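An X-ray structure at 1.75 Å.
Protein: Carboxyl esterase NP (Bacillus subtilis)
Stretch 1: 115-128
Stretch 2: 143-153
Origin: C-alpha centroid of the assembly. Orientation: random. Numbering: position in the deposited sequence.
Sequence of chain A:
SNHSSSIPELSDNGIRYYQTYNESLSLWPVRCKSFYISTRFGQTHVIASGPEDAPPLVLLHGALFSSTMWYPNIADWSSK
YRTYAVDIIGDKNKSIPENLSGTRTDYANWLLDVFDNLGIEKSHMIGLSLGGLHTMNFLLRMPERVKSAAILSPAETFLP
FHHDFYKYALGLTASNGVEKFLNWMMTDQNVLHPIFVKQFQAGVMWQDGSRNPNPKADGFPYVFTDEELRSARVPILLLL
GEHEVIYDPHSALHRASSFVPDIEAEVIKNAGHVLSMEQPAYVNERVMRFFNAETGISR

Stretch 1, residues 115-128: FDNLGIEKSHMIGL
Stretch 2 143-153: PERVKSAAILS

Two parallel strands, 123-128 and a partner running through about 148-152, lie side by side with axes 4.7 Å apart and N-to-C directions only 7° from each other. The register pairs Ser123 with Val146, then, after the chain turns a corner at Lys147, Met125 with Ala149, Ile126 with Ala150, Gly127 with Ile151 and Leu128 with Leu152. Extended backbones, with phi/psi near -130/140 along 125-128, allow the staggered parallel ladder: Ser123 N to Arg145 O 2.9 Å, Lys147 N to Ser123 O 2.9 Å, Met125 N to Ser148 O 3.2 Å, Ala150 N to Met125 O 2.8 Å, Gly127 N to Ala150 O 3.0 Å and Leu152 N to Gly127 O 2.8 Å.

Before the strand, the helix containing Phe115 and Asp116 ends in a Schellman motif. Gly119 takes phi/psi 76/24, a positive phi that glycine tolerates readily, while Ile120 N bonds Phe115 O at 3.0 Å and Gly119 N bonds Asp116 O at 3.1 Å.

Arg145 ties this turn to the second stretch. Its m, m, m chi1-chi3 angles and chi4 of -81° fold the chain so that the guanidinium edge meets three acceptors. Arg145 NH2 forms a salt bridge with Asp116 OD1 at 2.8 Å and also donates to Ile120 O at 2.7 Å; Arg145 NE donates to Glu121 O at 2.7 Å. Asp116, chi1 m, points its CB sideways, but its carboxylate comes nearer, adding charge to an otherwise carbonyl-lined site. Phe115 (m, chi2 57°) places its ring edge against the backbone, Phe115 CE2 to Arg145 O 3.4 Å.

The CA-to-CB bonds of Lys122 and Lys147, both m, t, t through chi3 with chi4 t for Lys122 and m for Lys147, point toward the other stretch, and the two side chains pack through their aliphatic portions, Lys122 CB to Lys147 CG 3.4 Å. Lys147 CB also lies over the His124 ring, 4.0 Å from its centroid, a CH-pi contact. His124 (m, chi2 -68°) thereby offers a face to the lysine and its edge to Ser148, whose p rotamer sets OG 3.0 Å from His124 ND1 in a hydrogen bond. Ser123, chi1 t, satisfies its buried hydroxyl locally, Ser123 OG to His124 O 2.7 Å.

Farther along, apolar side chains meet on both faces. Met125 (m, t, p) shares one with Val146 (t) and Ala149, bringing Met125 SD 3.8 Å from Val146 CG1. On the other, Ile126 (m, t) meets small Ala150, Ile126 CG1 to Ala150 CB 4.0 Å, and reaches Leu152 (m, p), Ile126 CG2 to Leu152 CD2 3.9 Å. Leu128, chi1 t with chi2 138° between wells, puts CD1 3.8 Å from Leu152 CB.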

# COMPACT_ATOMS: atom_id res chain seq x y z
N PHE A 115 -9.42 4.33 11.42
CA PHE A 115 -10.19 3.23 11.99
C PHE A 115 -11.34 3.76 12.85
O PHE A 115 -12.49 3.40 12.64
CB PHE A 115 -9.30 2.32 12.84
CG PHE A 115 -8.63 1.20 12.07
CD1 PHE A 115 -7.81 1.45 10.98
CD2 PHE A 115 -8.77 -0.11 12.51
CE1 PHE A 115 -7.18 0.41 10.30
CE2 PHE A 115 -8.14 -1.17 11.84
CZ PHE A 115 -7.34 -0.90 10.74
N ASP A 116 -11.01 4.64 13.81
CA ASP A 116 -12.01 5.20 14.72
C ASP A 116 -13.13 5.92 13.97
O ASP A 116 -14.32 5.75 14.28
CB ASP A 116 -11.36 6.13 15.75
CG ASP A 116 -10.46 5.41 16.74
OD1 ASP A 116 -10.53 4.16 16.86
OD2 ASP A 116 -9.66 6.09 17.42
N ASN A 117 -12.75 6.72 12.97
CA ASN A 117 -13.68 7.51 12.17
C ASN A 117 -14.55 6.72 11.21
O ASN A 117 -15.62 7.19 10.79
CB ASN A 117 -12.93 8.62 11.44
CG ASN A 117 -12.28 9.60 12.40
OD1 ASN A 117 -12.41 9.46 13.62
ND2 ASN A 117 -11.59 10.59 11.87
N LEU A 118 -14.10 5.51 10.86
CA LEU A 118 -14.89 4.58 10.07
C LEU A 118 -15.71 3.65 10.96
O LEU A 118 -16.52 2.85 10.47
CB LEU A 118 -13.98 3.75 9.15
CG LEU A 118 -13.44 4.46 7.91
CD1 LEU A 118 -12.28 3.70 7.28
CD2 LEU A 118 -14.56 4.70 6.90
N GLY A 119 -15.50 3.76 12.27
CA GLY A 119 -16.26 2.96 13.24
C GLY A 119 -15.80 1.52 13.29
O GLY A 119 -16.56 0.63 13.69
N ILE A 120 -14.55 1.29 12.90
CA ILE A 120 -13.97 -0.04 12.92
C ILE A 120 -13.54 -0.41 14.34
O ILE A 120 -12.95 0.41 15.06
CB ILE A 120 -12.80 -0.16 11.90
CG1 ILE A 120 -13.34 -0.07 10.46
CG2 ILE A 120 -12.04 -1.46 12.11
CD1 ILE A 120 -12.29 0.19 9.40
N GLU A 121 -13.91 -1.62 14.76
CA GLU A 121 -13.34 -2.19 15.98
C GLU A 121 -12.09 -2.95 15.60
O GLU A 121 -10.99 -2.44 15.77
CB GLU A 121 -14.36 -3.08 16.69
CG GLU A 121 -15.36 -2.28 17.50
CD GLU A 121 -16.51 -3.12 17.99
OE1 GLU A 121 -17.23 -3.68 17.13
OE2 GLU A 121 -16.70 -3.22 19.22
N LYS A 122 -12.26 -4.17 15.07
CA LYS A 122 -11.15 -4.89 14.43
C LYS A 122 -11.39 -5.00 12.93
O LYS A 122 -12.53 -5.04 12.47
CB LYS A 122 -10.96 -6.28 15.04
CG LYS A 122 -10.82 -6.31 16.55
CD LYS A 122 -10.37 -7.69 17.01
CE LYS A 122 -10.26 -7.75 18.53
NZ LYS A 122 -9.92 -9.11 19.01
N SER A 123 -10.31 -5.03 12.15
CA SER A 123 -10.42 -5.12 10.70
C SER A 123 -9.38 -6.04 10.09
O SER A 123 -8.30 -6.23 10.66
CB SER A 123 -10.27 -3.74 10.06
OG SER A 123 -10.46 -3.81 8.65
N HIS A 124 -9.72 -6.63 8.95
CA HIS A 124 -8.70 -7.27 8.12
C HIS A 124 -7.97 -6.17 7.41
O HIS A 124 -8.53 -5.10 7.18
CB HIS A 124 -9.33 -8.23 7.14
CG HIS A 124 -9.90 -9.48 7.79
ND1 HIS A 124 -9.12 -10.42 8.36
CD2 HIS A 124 -11.22 -9.92 7.93
CE1 HIS A 124 -9.90 -11.41 8.84
NE2 HIS A 124 -11.18 -11.11 8.57
N MET A 125 -6.71 -6.43 7.08
CA MET A 125 -5.89 -5.45 6.38
C MET A 125 -5.11 -6.12 5.28
O MET A 125 -4.66 -7.27 5.43
CB MET A 125 -4.91 -4.75 7.33
CG MET A 125 -5.56 -4.03 8.49
SD MET A 125 -4.32 -3.29 9.57
CE MET A 125 -3.74 -1.94 8.54
N ILE A 126 -4.95 -5.39 4.17
CA ILE A 126 -4.08 -5.80 3.08
C ILE A 126 -3.26 -4.57 2.73
O ILE A 126 -3.81 -3.48 2.56
CB ILE A 126 -4.87 -6.26 1.84
CG1 ILE A 126 -5.77 -7.46 2.20
CG2 ILE A 126 -3.93 -6.61 0.69
CD1 ILE A 126 -6.82 -7.79 1.14
N GLY A 127 -1.95 -4.76 2.63
CA GLY A 127 -1.07 -3.65 2.28
C GLY A 127 0.02 -4.14 1.37
O GLY A 127 0.62 -5.20 1.63
N LEU A 128 0.29 -3.38 0.31
CA LEU A 128 1.38 -3.71 -0.60
C LEU A 128 2.44 -2.62 -0.53
O LEU A 128 2.10 -1.43 -0.37
CB LEU A 128 0.85 -3.92 -2.03
CG LEU A 128 1.83 -4.36 -3.12
CD1 LEU A 128 1.22 -5.43 -4.03
CD2 LEU A 128 2.30 -3.15 -3.92
N PRO A 143 -2.45 -4.59 18.10
CA PRO A 143 -2.99 -5.91 17.72
C PRO A 143 -4.47 -6.06 18.02
O PRO A 143 -5.14 -6.94 17.46
CB PRO A 143 -2.17 -6.88 18.58
CG PRO A 143 -1.67 -6.06 19.73
CD PRO A 143 -1.42 -4.70 19.15
N GLU A 144 -4.97 -5.22 18.92
CA GLU A 144 -6.36 -5.23 19.34
C GLU A 144 -7.33 -4.75 18.26
O GLU A 144 -8.56 -4.86 18.43
CB GLU A 144 -6.52 -4.37 20.61
CG GLU A 144 -6.43 -2.87 20.37
CD GLU A 144 -5.01 -2.30 20.48
OE1 GLU A 144 -4.04 -3.08 20.58
OE2 GLU A 144 -4.87 -1.05 20.47
N ARG A 145 -6.78 -4.17 17.19
CA ARG A 145 -7.56 -3.58 16.09
C ARG A 145 -7.45 -4.33 14.77
O ARG A 145 -8.13 -3.99 13.80
CB ARG A 145 -7.15 -2.11 15.85
CG ARG A 145 -7.23 -1.21 17.08
CD ARG A 145 -8.61 -1.18 17.75
NE ARG A 145 -9.62 -0.44 16.98
CZ ARG A 145 -9.76 0.89 16.97
NH1 ARG A 145 -8.95 1.65 17.71
NH2 ARG A 145 -10.71 1.47 16.24
N VAL A 146 -6.59 -5.35 14.73
CA VAL A 146 -6.32 -6.06 13.49
C VAL A 146 -6.70 -7.53 13.66
O VAL A 146 -6.11 -8.24 14.48
CB VAL A 146 -4.82 -5.95 13.08
CG1 VAL A 146 -4.60 -6.45 11.66
CG2 VAL A 146 -4.31 -4.52 13.20
N LYS A 147 -7.70 -7.98 12.90
CA LYS A 147 -8.10 -9.39 12.93
C LYS A 147 -7.00 -10.29 12.34
O LYS A 147 -6.60 -11.29 12.95
CB LYS A 147 -9.41 -9.58 12.16
CG LYS A 147 -10.59 -8.82 12.75
CD LYS A 147 -11.93 -9.24 12.16
CE LYS A 147 -13.09 -8.49 12.82
NZ LYS A 147 -13.50 -9.06 14.14
N SER A 148 -6.52 -9.91 11.16
CA SER A 148 -5.40 -10.58 10.49
C SER A 148 -4.96 -9.65 9.37
O SER A 148 -5.69 -8.73 9.01
CB SER A 148 -5.79 -11.97 9.98
OG SER A 148 -6.57 -11.89 8.79
N ALA A 149 -3.76 -9.89 8.83
CA ALA A 149 -3.15 -8.97 7.87
C ALA A 149 -2.46 -9.74 6.77
O ALA A 149 -1.80 -10.75 7.03
CB ALA A 149 -2.17 -8.06 8.58
N ALA A 150 -2.65 -9.28 5.53
CA ALA A 150 -1.95 -9.78 4.36
C ALA A 150 -0.98 -8.69 3.97
O ALA A 150 -1.38 -7.54 3.70
CB ALA A 150 -2.91 -10.08 3.23
N ILE A 151 0.30 -9.04 3.98
CA ILE A 151 1.37 -8.07 3.72
C ILE A 151 2.00 -8.51 2.42
O ILE A 151 2.53 -9.61 2.32
CB ILE A 151 2.37 -8.04 4.90
CG1 ILE A 151 1.68 -7.47 6.15
CG2 ILE A 151 3.63 -7.25 4.54
CD1 ILE A 151 2.49 -7.56 7.43
N LEU A 152 1.89 -7.65 1.40
CA LEU A 152 2.32 -8.00 0.05
C LEU A 152 3.54 -7.19 -0.32
O LEU A 152 3.48 -5.96 -0.29
CB LEU A 152 1.20 -7.71 -0.96
CG LEU A 152 -0.01 -8.66 -1.12
CD1 LEU A 152 -0.50 -9.32 0.16
CD2 LEU A 152 -1.17 -7.94 -1.79
N SER A 153 4.64 -7.86 -0.68
CA SER A 153 5.83 -7.14 -1.19
C SER A 153 6.13 -5.88 -0.35
O SER A 153 6.24 -4.78 -0.89
CB SER A 153 5.59 -6.70 -2.64
OG SER A 153 5.22 -7.81 -3.45